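Local coordinates for beta-N-acetylglucosaminidase-like protein Glycoside hydrolase family 20 (Flavobacterium johnsoniae, PDB 6YHH) that probably hydrolyses terminal beta-linked N-acetylhexosamine residues, as a chitobiase of glycoside hydrolase family 20 acting in bacterial chitin degradation, at residues A[529-534]-A[662-667]; A[568-573]-A[666-671]; A[592-597]-A[629-634]; A[624-629]-A[647-652]. All blocks are in the same frame, centred on the assembly; numbering follows the deposited sequence.

Contact 1: residues A[529-534]-A[662-667]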
loop_
_atom_site.group_PDB
_atom_site.type_symbol
_atom_site.label_atom_id
_atom_site.label_comp_id
_atom_site.label_asym_id
_atom_site.label_seq_id
_atom_site.Cartn_x
_atom_site.Cartn_y
_atom_site.Cartn_z
ATOM N N THR A 529 4.388 -4.100 -22.029
ATOM C CA THR A 529 5.014 -2.997 -21.284
ATOM C C THR A 529 6.513 -3.040 -21.392
ATOM O O THR A 529 7.186 -2.007 -21.320
ATOM C CB THR A 529 4.675 -2.918 -19.805
ATOM O OG1 THR A 529 5.321 -4.016 -19.129
ATOM C CG2 THR A 529 3.233 -2.914 -19.558
ATOM N N ASN A 530 7.090 -4.236 -21.622
ATOM C CA ASN A 530 8.526 -4.400 -21.688
ATOM C C ASN A 530 9.228 -3.942 -22.952
ATOM O O ASN A 530 10.482 -4.006 -23.024
ATOM C CB ASN A 530 8.903 -5.850 -21.303
ATOM C CG ASN A 530 8.557 -6.188 -19.879
ATOM O OD1 ASN A 530 8.518 -5.326 -19.001
ATOM N ND2 ASN A 530 8.375 -7.455 -19.638
ATOM N N VAL A 531 8.472 -3.373 -23.916
ATOM C CA VAL A 531 8.990 -2.641 -25.038
ATOM C C VAL A 531 8.467 -1.241 -25.163
ATOM O O VAL A 531 8.801 -0.580 -26.113
ATOM C CB VAL A 531 8.832 -3.385 -26.366
ATOM C CG1 VAL A 531 9.727 -4.606 -26.336
ATOM C CG2 VAL A 531 7.367 -3.723 -26.738
ATOM N N CYS A 532 7.702 -0.772 -24.177
ATOM C CA CYS A 532 7.048 0.546 -24.282
ATOM C C CYS A 532 7.440 1.458 -23.070
ATOM O O CYS A 532 7.715 0.960 -21.990
ATOM C CB CYS A 532 5.551 0.429 -24.293
ATOM S SG CYS A 532 4.831 -0.361 -25.737
ATOM N N GLU A 533 7.570 2.728 -23.370
ATOM C CA GLU A 533 7.972 3.748 -22.391
ATOM C C GLU A 533 7.054 4.925 -22.463
ATOM O O GLU A 533 6.646 5.337 -23.499
ATOM C CB GLU A 533 9.433 4.115 -22.569
ATOM C CG GLU A 533 10.343 2.877 -22.486
ATOM C CD GLU A 533 11.823 3.186 -22.691
ATOM O OE1 GLU A 533 12.252 4.342 -22.833
ATOM O OE2 GLU A 533 12.613 2.213 -22.809
ATOM N N PRO A 534 6.709 5.484 -21.320
ATOM C CA PRO A 534 5.834 6.641 -21.408
ATOM C C PRO A 534 6.494 7.846 -22.089
ATOM O O PRO A 534 7.707 8.070 -21.995
ATOM C CB PRO A 534 5.506 6.972 -19.953
ATOM C CG PRO A 534 6.302 6.060 -19.120
ATOM C CD PRO A 534 7.125 5.128 -19.967
ATOM N N LEU A 662 7.374 2.968 -28.508
ATOM C CA LEU A 662 8.153 1.742 -28.641
ATOM C C LEU A 662 9.657 2.010 -28.599
ATOM O O LEU A 662 10.187 2.717 -29.450
ATOM C CB LEU A 662 7.826 1.008 -29.977
ATOM C CG LEU A 662 6.482 0.305 -30.087
ATOM C CD1 LEU A 662 6.171 -0.025 -31.565
ATOM C CD2 LEU A 662 6.428 -0.913 -29.197
ATOM N N SER A 663 10.329 1.530 -27.569
ATOM C CA SER A 663 11.722 1.888 -27.371
ATOM C C SER A 663 12.672 0.881 -27.991
ATOM O O SER A 663 13.844 0.877 -27.729
ATOM C CB SER A 663 11.996 2.108 -25.878
ATOM O OG SER A 663 11.667 0.954 -25.116
ATOM N N VAL A 664 12.117 0.070 -28.868
ATOM C CA VAL A 664 12.882 -0.775 -29.816
ATOM C C VAL A 664 13.000 -0.146 -31.186
ATOM O O VAL A 664 13.700 -0.679 -32.061
ATOM C CB VAL A 664 12.221 -2.175 -29.929
ATOM C CG1 VAL A 664 12.285 -2.957 -28.628
ATOM C CG2 VAL A 664 10.792 -2.112 -30.419
ATOM N N TYR A 665 12.330 0.976 -31.451
ATOM C CA TYR A 665 12.385 1.595 -32.740
ATOM C C TYR A 665 13.789 1.879 -33.298
ATOM O O TYR A 665 14.107 1.481 -34.485
ATOM C CB TYR A 665 11.550 2.886 -32.785
ATOM C CG TYR A 665 11.881 3.695 -33.971
ATOM C CD1 TYR A 665 11.416 3.308 -35.225
ATOM C CD2 TYR A 665 12.683 4.822 -33.851
ATOM C CE1 TYR A 665 11.749 4.045 -36.337
ATOM C CE2 TYR A 665 12.996 5.590 -34.946
ATOM C CZ TYR A 665 12.516 5.201 -36.179
ATOM O OH TYR A 665 12.846 5.958 -37.331
ATOM N N GLU A 666 14.646 2.471 -32.458
ATOM C CA GLU A 666 16.015 2.821 -32.942
ATOM C C GLU A 666 16.780 1.581 -33.439
ATOM O O GLU A 666 17.417 1.652 -34.481
ATOM C CB GLU A 666 16.823 3.566 -31.926
ATOM C CG GLU A 666 16.256 4.963 -31.623
ATOM C CD GLU A 666 16.312 5.972 -32.801
ATOM O OE1 GLU A 666 17.066 5.795 -33.813
ATOM O OE2 GLU A 666 15.561 6.986 -32.736
ATOM N N SER A 667 16.642 0.481 -32.720
ATOM C CA SER A 667 17.258 -0.784 -33.096
ATOM C C SER A 667 16.646 -1.444 -34.296
ATOM O O SER A 667 17.378 -2.073 -35.113
ATOM C CB SER A 667 17.274 -1.696 -31.892
ATOM O OG SER A 667 18.316 -1.302 -30.992
#

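Contact 2: residues A[568-573]-A[666-671]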
loop_
_atom_site.group_PDB
_atom_site.type_symbol
_atom_site.label_atom_id
_atom_site.label_comp_id
_atom_site.label_asym_id
_atom_site.label_seq_id
_atom_site.Cartn_x
_atom_site.Cartn_y
_atom_site.Cartn_z
ATOM N N LEU A 568 15.870 -3.017 -23.909
ATOM C CA LEU A 568 17.325 -3.001 -23.655
ATOM C C LEU A 568 17.947 -4.320 -24.130
ATOM O O LEU A 568 19.046 -4.307 -24.711
ATOM C CB LEU A 568 17.584 -2.810 -22.180
ATOM C CG LEU A 568 17.270 -1.424 -21.599
ATOM C CD1 LEU A 568 17.509 -1.416 -20.076
ATOM C CD2 LEU A 568 17.955 -0.345 -22.329
ATOM N N ALA A 569 17.264 -5.425 -23.883
ATOM C CA ALA A 569 17.761 -6.712 -24.380
ATOM C C ALA A 569 17.823 -6.839 -25.858
ATOM O O ALA A 569 18.752 -7.421 -26.404
ATOM C CB ALA A 569 17.017 -7.870 -23.736
ATOM N N PHE A 570 16.820 -6.319 -26.517
ATOM C CA PHE A 570 16.773 -6.262 -27.961
ATOM C C PHE A 570 17.902 -5.464 -28.515
ATOM O O PHE A 570 18.646 -5.862 -29.461
ATOM C CB PHE A 570 15.429 -5.700 -28.435
ATOM C CG PHE A 570 15.276 -5.728 -29.928
ATOM C CD1 PHE A 570 15.244 -6.940 -30.643
ATOM C CD2 PHE A 570 15.142 -4.545 -30.679
ATOM C CE1 PHE A 570 15.040 -6.923 -32.033
ATOM C CE2 PHE A 570 14.974 -4.538 -32.033
ATOM C CZ PHE A 570 14.962 -5.776 -32.735
ATOM N N ASP A 571 18.108 -4.281 -27.914
ATOM C CA ASP A 571 19.144 -3.414 -28.393
ATOM C C ASP A 571 20.513 -4.145 -28.383
ATOM O O ASP A 571 21.295 -3.974 -29.352
ATOM C CB ASP A 571 19.275 -2.220 -27.437
ATOM C CG ASP A 571 18.145 -1.172 -27.596
ATOM O OD1 ASP A 571 17.424 -1.158 -28.587
ATOM O OD2 ASP A 571 18.059 -0.336 -26.663
ATOM N N GLU A 572 20.757 -4.867 -27.310
ATOM C CA GLU A 572 22.013 -5.634 -27.090
ATOM C C GLU A 572 22.089 -6.714 -28.154
ATOM O O GLU A 572 23.151 -6.883 -28.823
ATOM C CB GLU A 572 22.059 -6.242 -25.695
ATOM C CG GLU A 572 23.259 -7.196 -25.439
ATOM C CD GLU A 572 24.620 -6.481 -25.501
ATOM O OE1 GLU A 572 24.664 -5.193 -25.550
ATOM O OE2 GLU A 572 25.668 -7.228 -25.531
ATOM N N ALA A 573 21.001 -7.441 -28.359
ATOM C CA ALA A 573 21.009 -8.502 -29.357
ATOM C C ALA A 573 21.254 -7.942 -30.754
ATOM O O ALA A 573 22.010 -8.549 -31.573
ATOM C CB ALA A 573 19.706 -9.288 -29.298
ATOM N N GLU A 666 14.646 2.471 -32.458
ATOM C CA GLU A 666 16.015 2.821 -32.942
ATOM C C GLU A 666 16.780 1.581 -33.439
ATOM O O GLU A 666 17.417 1.652 -34.481
ATOM C CB GLU A 666 16.823 3.566 -31.926
ATOM C CG GLU A 666 16.256 4.963 -31.623
ATOM C CD GLU A 666 16.312 5.972 -32.801
ATOM O OE1 GLU A 666 17.066 5.795 -33.813
ATOM O OE2 GLU A 666 15.561 6.986 -32.736
ATOM N N SER A 667 16.642 0.481 -32.720
ATOM C CA SER A 667 17.258 -0.784 -33.096
ATOM C C SER A 667 16.646 -1.444 -34.296
ATOM O O SER A 667 17.378 -2.073 -35.113
ATOM C CB SER A 667 17.274 -1.696 -31.892
ATOM O OG SER A 667 18.316 -1.302 -30.992
ATOM N N LEU A 668 15.330 -1.281 -34.492
ATOM C CA LEU A 668 14.712 -1.734 -35.705
ATOM C C LEU A 668 15.354 -0.993 -36.893
ATOM O O LEU A 668 15.617 -1.630 -37.951
ATOM C CB LEU A 668 13.205 -1.474 -35.706
ATOM C CG LEU A 668 12.405 -2.247 -34.657
ATOM C CD1 LEU A 668 11.003 -1.726 -34.720
ATOM C CD2 LEU A 668 12.406 -3.740 -34.930
ATOM N N LYS A 669 15.503 0.317 -36.747
ATOM C CA LYS A 669 16.048 1.181 -37.814
ATOM C C LYS A 669 17.501 0.727 -38.113
ATOM O O LYS A 669 17.867 0.614 -39.312
ATOM C CB LYS A 669 16.011 2.678 -37.411
ATOM N N LYS A 670 18.270 0.418 -37.074
ATOM C CA LYS A 670 19.679 -0.013 -37.253
ATOM C C LYS A 670 19.758 -1.304 -38.027
ATOM O O LYS A 670 20.716 -1.525 -38.817
ATOM C CB LYS A 670 20.376 -0.203 -35.906
ATOM C CG LYS A 670 20.839 1.056 -35.175
ATOM C CD LYS A 670 21.375 0.829 -33.772
ATOM C CE LYS A 670 22.450 -0.225 -33.762
ATOM N NZ LYS A 670 22.991 -0.415 -32.394
ATOM N N LEU A 671 18.768 -2.174 -37.847
ATOM C CA LEU A 671 18.801 -3.475 -38.588
ATOM C C LEU A 671 18.654 -3.340 -40.055
ATOM O O LEU A 671 19.094 -4.197 -40.796
ATOM C CB LEU A 671 17.702 -4.430 -38.128
ATOM C CG LEU A 671 17.949 -5.233 -36.915
ATOM C CD1 LEU A 671 16.627 -5.961 -36.598
ATOM C CD2 LEU A 671 19.108 -6.257 -37.123
HETATM O O HOH W 1 15.896 0.782 -29.866
HETATM O O HOH W 2 21.033 -1.750 -31.029
#

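Contact 3: residues A[592-597]-A[629-634]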
loop_
_atom_site.group_PDB
_atom_site.type_symbol
_atom_site.label_atom_id
_atom_site.label_comp_id
_atom_site.label_asym_id
_atom_site.label_seq_id
_atom_site.Cartn_x
_atom_site.Cartn_y
_atom_site.Cartn_z
ATOM N N PHE A 592 13.008 -12.262 -30.646
ATOM C CA PHE A 592 12.185 -11.084 -30.209
ATOM C C PHE A 592 11.058 -10.885 -31.164
ATOM O O PHE A 592 9.936 -10.627 -30.760
ATOM C CB PHE A 592 13.047 -9.806 -30.150
ATOM C CG PHE A 592 13.931 -9.768 -28.949
ATOM C CD1 PHE A 592 13.456 -9.287 -27.687
ATOM C CD2 PHE A 592 15.243 -10.200 -29.030
ATOM C CE1 PHE A 592 14.331 -9.230 -26.585
ATOM C CE2 PHE A 592 16.071 -10.183 -27.942
ATOM C CZ PHE A 592 15.622 -9.719 -26.705
ATOM N N PHE A 593 11.326 -11.050 -32.454
ATOM C CA PHE A 593 10.248 -10.923 -33.430
ATOM C C PHE A 593 9.166 -11.966 -33.243
ATOM O O PHE A 593 7.945 -11.651 -33.283
ATOM C CB PHE A 593 10.800 -11.017 -34.860
ATOM C CG PHE A 593 11.821 -9.979 -35.188
ATOM C CD1 PHE A 593 11.713 -8.661 -34.697
ATOM C CD2 PHE A 593 12.831 -10.249 -36.074
ATOM C CE1 PHE A 593 12.675 -7.719 -34.991
ATOM C CE2 PHE A 593 13.785 -9.296 -36.370
ATOM C CZ PHE A 593 13.703 -8.047 -35.842
ATOM N N ASN A 594 9.537 -13.230 -33.020
ATOM C CA ASN A 594 8.538 -14.238 -32.770
ATOM C C ASN A 594 7.762 -13.903 -31.462
ATOM O O ASN A 594 6.514 -14.068 -31.386
ATOM C CB ASN A 594 9.168 -15.606 -32.676
ATOM C CG ASN A 594 9.642 -16.097 -34.002
ATOM O OD1 ASN A 594 10.785 -16.605 -34.150
ATOM N ND2 ASN A 594 8.840 -15.987 -34.934
ATOM N N LYS A 595 8.455 -13.402 -30.457
ATOM C CA LYS A 595 7.805 -13.039 -29.219
ATOM C C LYS A 595 6.781 -11.921 -29.427
ATOM O O LYS A 595 5.621 -12.033 -28.911
ATOM C CB LYS A 595 8.838 -12.554 -28.167
ATOM C CG LYS A 595 8.173 -12.200 -26.854
ATOM C CD LYS A 595 9.171 -11.801 -25.767
ATOM C CE LYS A 595 8.437 -11.589 -24.430
ATOM N NZ LYS A 595 9.444 -11.371 -23.346
ATOM N N TRP A 596 7.156 -10.883 -30.163
ATOM C CA TRP A 596 6.239 -9.748 -30.370
ATOM C C TRP A 596 5.009 -10.104 -31.189
ATOM O O TRP A 596 3.917 -9.539 -31.045
ATOM C CB TRP A 596 6.995 -8.581 -30.922
ATOM C CG TRP A 596 8.090 -8.135 -29.929
ATOM C CD1 TRP A 596 8.088 -8.188 -28.548
ATOM C CD2 TRP A 596 9.312 -7.500 -30.286
ATOM N NE1 TRP A 596 9.255 -7.656 -28.045
ATOM C CE2 TRP A 596 10.003 -7.200 -29.089
ATOM C CE3 TRP A 596 9.854 -7.097 -31.476
ATOM C CZ2 TRP A 596 11.260 -6.561 -29.093
ATOM C CZ3 TRP A 596 11.074 -6.498 -31.489
ATOM C CH2 TRP A 596 11.766 -6.234 -30.290
ATOM N N ILE A 597 5.207 -11.002 -32.178
ATOM C CA ILE A 597 4.061 -11.548 -32.917
ATOM C C ILE A 597 3.104 -12.224 -31.959
ATOM O O ILE A 597 1.879 -12.031 -32.031
ATOM C CB ILE A 597 4.581 -12.449 -34.021
ATOM C CG1 ILE A 597 5.284 -11.593 -35.081
ATOM C CG2 ILE A 597 3.431 -13.269 -34.592
ATOM C CD1 ILE A 597 6.139 -12.403 -36.053
ATOM N N GLU A 629 7.913 -8.984 -41.083
ATOM C CA GLU A 629 8.724 -8.687 -42.296
ATOM C C GLU A 629 10.237 -8.856 -42.021
ATOM O O GLU A 629 11.041 -9.452 -42.844
ATOM C CB GLU A 629 8.394 -7.321 -42.877
ATOM C CG GLU A 629 9.011 -7.055 -44.270
ATOM C CD GLU A 629 8.380 -7.961 -45.331
ATOM O OE1 GLU A 629 7.155 -8.182 -45.282
ATOM O OE2 GLU A 629 9.132 -8.434 -46.216
ATOM N N LEU A 630 10.681 -8.389 -40.850
ATOM C CA LEU A 630 12.047 -8.531 -40.487
ATOM C C LEU A 630 12.454 -9.998 -40.306
ATOM O O LEU A 630 13.645 -10.335 -40.528
ATOM C CB LEU A 630 12.381 -7.741 -39.225
ATOM C CG LEU A 630 12.330 -6.226 -39.483
ATOM C CD1 LEU A 630 12.354 -5.401 -38.192
ATOM C CD2 LEU A 630 13.471 -5.756 -40.352
ATOM N N LEU A 631 11.552 -10.873 -39.881
ATOM C CA LEU A 631 11.879 -12.311 -39.911
ATOM C C LEU A 631 12.252 -12.741 -41.359
ATOM O O LEU A 631 13.186 -13.536 -41.573
ATOM C CB LEU A 631 10.716 -13.160 -39.402
ATOM C CG LEU A 631 10.550 -13.092 -37.860
ATOM C CD1 LEU A 631 9.241 -13.718 -37.528
ATOM C CD2 LEU A 631 11.671 -13.860 -37.180
ATOM N N LEU A 632 11.532 -12.219 -42.332
ATOM C CA LEU A 632 11.853 -12.589 -43.730
ATOM C C LEU A 632 13.136 -11.933 -44.164
ATOM O O LEU A 632 13.969 -12.551 -44.848
ATOM C CB LEU A 632 10.730 -12.192 -44.662
ATOM C CG LEU A 632 9.398 -12.854 -44.390
ATOM C CD1 LEU A 632 8.348 -12.095 -45.137
ATOM C CD2 LEU A 632 9.397 -14.324 -44.780
ATOM N N VAL A 633 13.355 -10.702 -43.768
ATOM C CA VAL A 633 14.601 -9.992 -44.042
ATOM C C VAL A 633 15.813 -10.782 -43.505
ATOM O O VAL A 633 16.759 -11.046 -44.252
ATOM C CB VAL A 633 14.611 -8.590 -43.448
ATOM C CG1 VAL A 633 15.964 -7.945 -43.557
ATOM C CG2 VAL A 633 13.609 -7.660 -44.114
ATOM N N LEU A 634 15.766 -11.204 -42.238
ATOM C CA LEU A 634 16.869 -11.955 -41.624
ATOM C C LEU A 634 17.193 -13.253 -42.392
ATOM O O LEU A 634 18.335 -13.672 -42.388
ATOM C CB LEU A 634 16.627 -12.293 -40.142
ATOM C CG LEU A 634 16.684 -11.165 -39.064
ATOM C CD1 LEU A 634 16.341 -11.691 -37.669
ATOM C CD2 LEU A 634 17.972 -10.385 -38.952
#

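Contact 4: residues A[624-629]-A[647-652]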
loop_
_atom_site.group_PDB
_atom_site.type_symbol
_atom_site.label_atom_id
_atom_site.label_comp_id
_atom_site.label_asym_id
_atom_site.label_seq_id
_atom_site.Cartn_x
_atom_site.Cartn_y
_atom_site.Cartn_z
ATOM N N SER A 624 4.201 -5.930 -34.624
ATOM C CA SER A 624 3.975 -7.268 -35.137
ATOM C C SER A 624 4.203 -7.235 -36.610
ATOM O O SER A 624 4.886 -8.136 -37.152
ATOM C CB SER A 624 2.548 -7.746 -34.837
ATOM O OG SER A 624 2.371 -9.061 -35.452
ATOM N N ASP A 625 3.672 -6.232 -37.264
ATOM C CA ASP A 625 3.889 -6.133 -38.760
ATOM C C ASP A 625 5.346 -6.024 -39.098
ATOM O O ASP A 625 5.826 -6.729 -40.007
ATOM C CB ASP A 625 3.111 -4.974 -39.382
ATOM C CG ASP A 625 1.616 -5.186 -39.414
ATOM O OD1 ASP A 625 1.070 -6.274 -39.204
ATOM O OD2 ASP A 625 0.922 -4.207 -39.651
ATOM N N ALA A 626 6.084 -5.135 -38.432
ATOM C CA ALA A 626 7.519 -5.004 -38.651
ATOM C C ALA A 626 8.238 -6.322 -38.341
ATOM O O ALA A 626 9.161 -6.729 -39.091
ATOM C CB ALA A 626 8.090 -3.847 -37.873
ATOM N N SER A 627 7.856 -6.975 -37.238
ATOM C CA SER A 627 8.476 -8.246 -36.813
ATOM C C SER A 627 8.319 -9.319 -37.905
ATOM O O SER A 627 9.300 -10.012 -38.237
ATOM C CB SER A 627 7.891 -8.699 -35.492
ATOM O OG SER A 627 8.204 -7.784 -34.443
ATOM N N GLN A 628 7.115 -9.422 -38.450
ATOM C CA GLN A 628 6.840 -10.432 -39.489
ATOM C C GLN A 628 7.762 -10.214 -40.679
ATOM O O GLN A 628 8.293 -11.181 -41.260
ATOM C CB GLN A 628 5.350 -10.392 -39.941
ATOM C CG GLN A 628 4.367 -10.941 -38.914
ATOM C CD GLN A 628 2.856 -10.621 -39.188
ATOM O OE1 GLN A 628 2.301 -11.077 -40.145
ATOM N NE2 GLN A 628 2.194 -9.975 -38.255
ATOM N N GLU A 629 7.913 -8.984 -41.083
ATOM C CA GLU A 629 8.724 -8.687 -42.296
ATOM C C GLU A 629 10.237 -8.856 -42.021
ATOM O O GLU A 629 11.041 -9.452 -42.844
ATOM C CB GLU A 629 8.394 -7.321 -42.877
ATOM C CG GLU A 629 9.011 -7.055 -44.270
ATOM C CD GLU A 629 8.380 -7.961 -45.331
ATOM O OE1 GLU A 629 7.155 -8.182 -45.282
ATOM O OE2 GLU A 629 9.132 -8.434 -46.216
ATOM N N THR A 647 9.330 2.455 -44.587
ATOM C CA THR A 647 8.046 3.004 -44.082
ATOM C C THR A 647 7.445 2.104 -42.975
ATOM O O THR A 647 6.930 2.597 -41.947
ATOM C CB THR A 647 7.089 3.155 -45.253
ATOM O OG1 THR A 647 7.649 4.176 -46.097
ATOM C CG2 THR A 647 5.754 3.609 -44.795
ATOM N N LEU A 648 7.564 0.792 -43.182
ATOM C CA LEU A 648 7.019 -0.201 -42.306
ATOM C C LEU A 648 7.670 -0.052 -40.902
ATOM O O LEU A 648 6.948 -0.057 -39.884
ATOM C CB LEU A 648 7.238 -1.599 -42.862
ATOM C CG LEU A 648 6.607 -2.689 -42.055
ATOM C CD1 LEU A 648 5.116 -2.575 -42.181
ATOM C CD2 LEU A 648 7.103 -4.071 -42.529
ATOM N N ILE A 649 8.983 0.083 -40.858
ATOM C CA ILE A 649 9.707 0.269 -39.585
ATOM C C ILE A 649 9.392 1.620 -39.018
ATOM O O ILE A 649 9.193 1.718 -37.801
ATOM C CB ILE A 649 11.200 -0.049 -39.725
ATOM C CG1 ILE A 649 11.378 -1.570 -39.623
ATOM C CG2 ILE A 649 12.058 0.729 -38.738
ATOM C CD1 ILE A 649 10.626 -2.467 -40.574
ATOM N N GLU A 650 9.294 2.654 -39.852
ATOM C CA GLU A 650 9.005 3.980 -39.350
ATOM C C GLU A 650 7.700 4.066 -38.661
ATOM O O GLU A 650 7.508 4.930 -37.780
ATOM C CB GLU A 650 9.002 5.027 -40.505
ATOM C CG GLU A 650 10.359 5.373 -41.079
ATOM C CD GLU A 650 11.230 6.012 -40.034
ATOM O OE1 GLU A 650 10.880 7.103 -39.540
ATOM O OE2 GLU A 650 12.227 5.352 -39.656
ATOM N N GLN A 651 6.746 3.235 -39.015
ATOM C CA GLN A 651 5.430 3.231 -38.309
ATOM C C GLN A 651 5.676 3.061 -36.809
ATOM O O GLN A 651 4.897 3.528 -35.951
ATOM C CB GLN A 651 4.540 2.094 -38.729
ATOM C CG GLN A 651 4.107 2.030 -40.198
ATOM C CD GLN A 651 3.373 3.240 -40.579
ATOM O OE1 GLN A 651 2.320 3.539 -40.010
ATOM N NE2 GLN A 651 3.924 3.981 -41.523
ATOM N N CYS A 652 6.709 2.333 -36.462
ATOM C CA CYS A 652 6.933 1.982 -35.053
ATOM C C CYS A 652 7.493 3.165 -34.228
ATOM O O CYS A 652 7.738 2.982 -33.022
ATOM C CB CYS A 652 7.870 0.784 -34.911
ATOM S SG CYS A 652 7.177 -0.733 -35.512
#

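Contact 1: residues A[529-534]-A[662-667]
Two hydrogen bonds fasten S663 to the segment 529-534, one from its backbone and one from its side chain. S663 N donates to V531 O over 3.0 Å, nearly straight at 163° and lying in the carbonyl plane, and the same oxygen takes a CA-H...O contact from L662 CA at 3.5 Å. The hydroxyl, S663 OG, donates to E533 OE2 at 2.8 Å, meeting the carboxylate from above its plane. Its chi1 of 57° places OG on the side of CB flanked by both N and C, while the extended E533 chain carries its carboxylate out to it. Apolar contacts lie beside these bonds: L662 CD2 is 3.9 Å from V531 CG2, the two side chains running side by side, and also touches C532 SG. V531 CG1 meets V664 CG1 obliquely at 3.8 Å.

In the second shell, E533 OE2 also accepts from A564 N, E533 OE1 forms a salt bridge with K536, and S663 OG bonds S567 OG. An alanine at E533 would remove the acceptor shared by S663 OG and A564 N, and would probably loosen the loop around S663.

C532 and L662 form a non-hydrogen-bonded antiparallel pair, CA to CA 4.7 Å, in a two-stranded sheet of 532-534 and 660-662. L619 of helix 617-634 packs against the C532 and L662 side chains, while W596 of helix 583-607 touches V531 and V664.

Contact 2: residues A[568-573]-A[666-671]
The tight part of this helix pair is centred on S667, whose CA comes within 5.7 Å of the CA of D571. S667 OG donates to D571 OD1 at 2.6 Å, reaching the carboxylate from above its plane, 39° out of it. S667 OG and D571 CG each stand anti to their own carbonyl carbon, which brings hydroxyl and carboxylate together. F570, with CG anti to the backbone N (chi1 -175°), lays its ring against the facing helix: CE2 lies 3.7 Å from S667 CB and CZ 3.9 Å from L668 CD2, the leucine crossing at about a right angle. L671 CD1 is a looser neighbour at 4.2 Å from F570 CZ.

The other side is bridged by water. One water donates to D571 OD1 and accepts from S667 N; a second donates to D571 O and to S667 OG, and accepts from K670 NZ at 2.7 Å. An alanine at D571 would remove the acceptor for S667 OG and the first water, and is likely to weaken the hold between the helices.

F592 and W596 of helix 583-607 meet the F570 ring edge-to-face. With axes 9.7 Å apart and inclined by 19°, the near-parallel segments belong to a helical bundle in the C-terminal part of the chain, away from the predicted proton donor E317.

Contact 3: residues A[592-597]-A[629-634]
The F593 ring gives the first group of contacts in this antiparallel helix pair, whose segment axes pass 10.0 Å apart at 159°. L630 CB lies over one face of the F593 ring in a CH-pi contact, 3.9 Å from the centroid and 28° off the ring normal. L630 CD1 also approaches the ring, at 3.8 Å from F593 CZ. At the ring's edge, near its plane, come L631 CD2 and L634 CD1, the latter 3.7 Å from F593 CE2. The ring is therefore touched both across a face and along its rim. F593 points its CB at the segment 629-634, and with CG anti to the carbonyl carbon (chi1 -59°) the ring lies against L630 and L634.

Aliphatic contacts continue the seam. F593 CB meets L631 CG at 3.7 Å, the two side chains running alongside one another with opposite sense. The ends of I597 and L631 meet head-on, CD1 to CD1 at 3.7 Å. A polar group borders this patch: the amide of N594 crosses L631 obliquely, ND2 coming within 3.5 Å of L631 CD1.

L668 and L671 of helix 665-671 also pack on F593, while S627 lies against both F593 and W596. Between 592-597 and 629-634 the hold is apolar, 269 Å² buried over both sides. With no hydrogen bond between the segments, their pairing depends on how L630, L631 and L634 fit against the face and edge of F593.

Contact 4: residues A[624-629]-A[647-652]
Helices 617-634 and 642-650 follow one another in the C-terminal helical bundle, and here their side chains meet through apolar contacts. L648 reaches across with CG anti to the backbone N (chi1 -176°). Its CD2 lies 3.5 Å from E629 CB, the two side chains crossing at about a right angle, and 3.9 Å from the carbonyl oxygen D625 O; its CD1 approaches D625 CB more loosely. The leucine thus bears on one turn of the facing helix, against the aliphatic root of the glutamate.

Close backbone approach is centred on A626, whose CA is 5.8 Å from the CA of I649; a methyl probably suits so close an approach.

The polar part of the contact looks outward. E629 is bent at chi2 (68°), and its OE2 bonds S638 OG, while D625 OD2 makes a salt bridge with K621, so both carboxylates are held by partners beyond the interface. L668 of helix 665-671 packs against both I649 and C652. At the junction, A626 CB stands 4.0 Å from I649 CD1 and equally 4.0 Å from C652 SG.

Overall arrangement
Following the chain from the N terminus, the first of the contact segments is 529-534, which opens contact 1; next comes 568-573, which opens contact 2. Both close at the C-terminal end, on 662-667 and 666-671, sharing E666 and S667. Contacts 3 and 4 are nested inside both loops and cross each other, because their segments alternate: 592-597, 624-629, 629-634, 647-652, with E629 common to the two. Thus the short two-stranded sheet, helix 565-579 and helix 583-607 are tied to helices 617-634, 642-650 and 665-671. Cross-links join the contacts: L668 meets L630, and Y665 OH probably hydrogen-bonds E650 OE2.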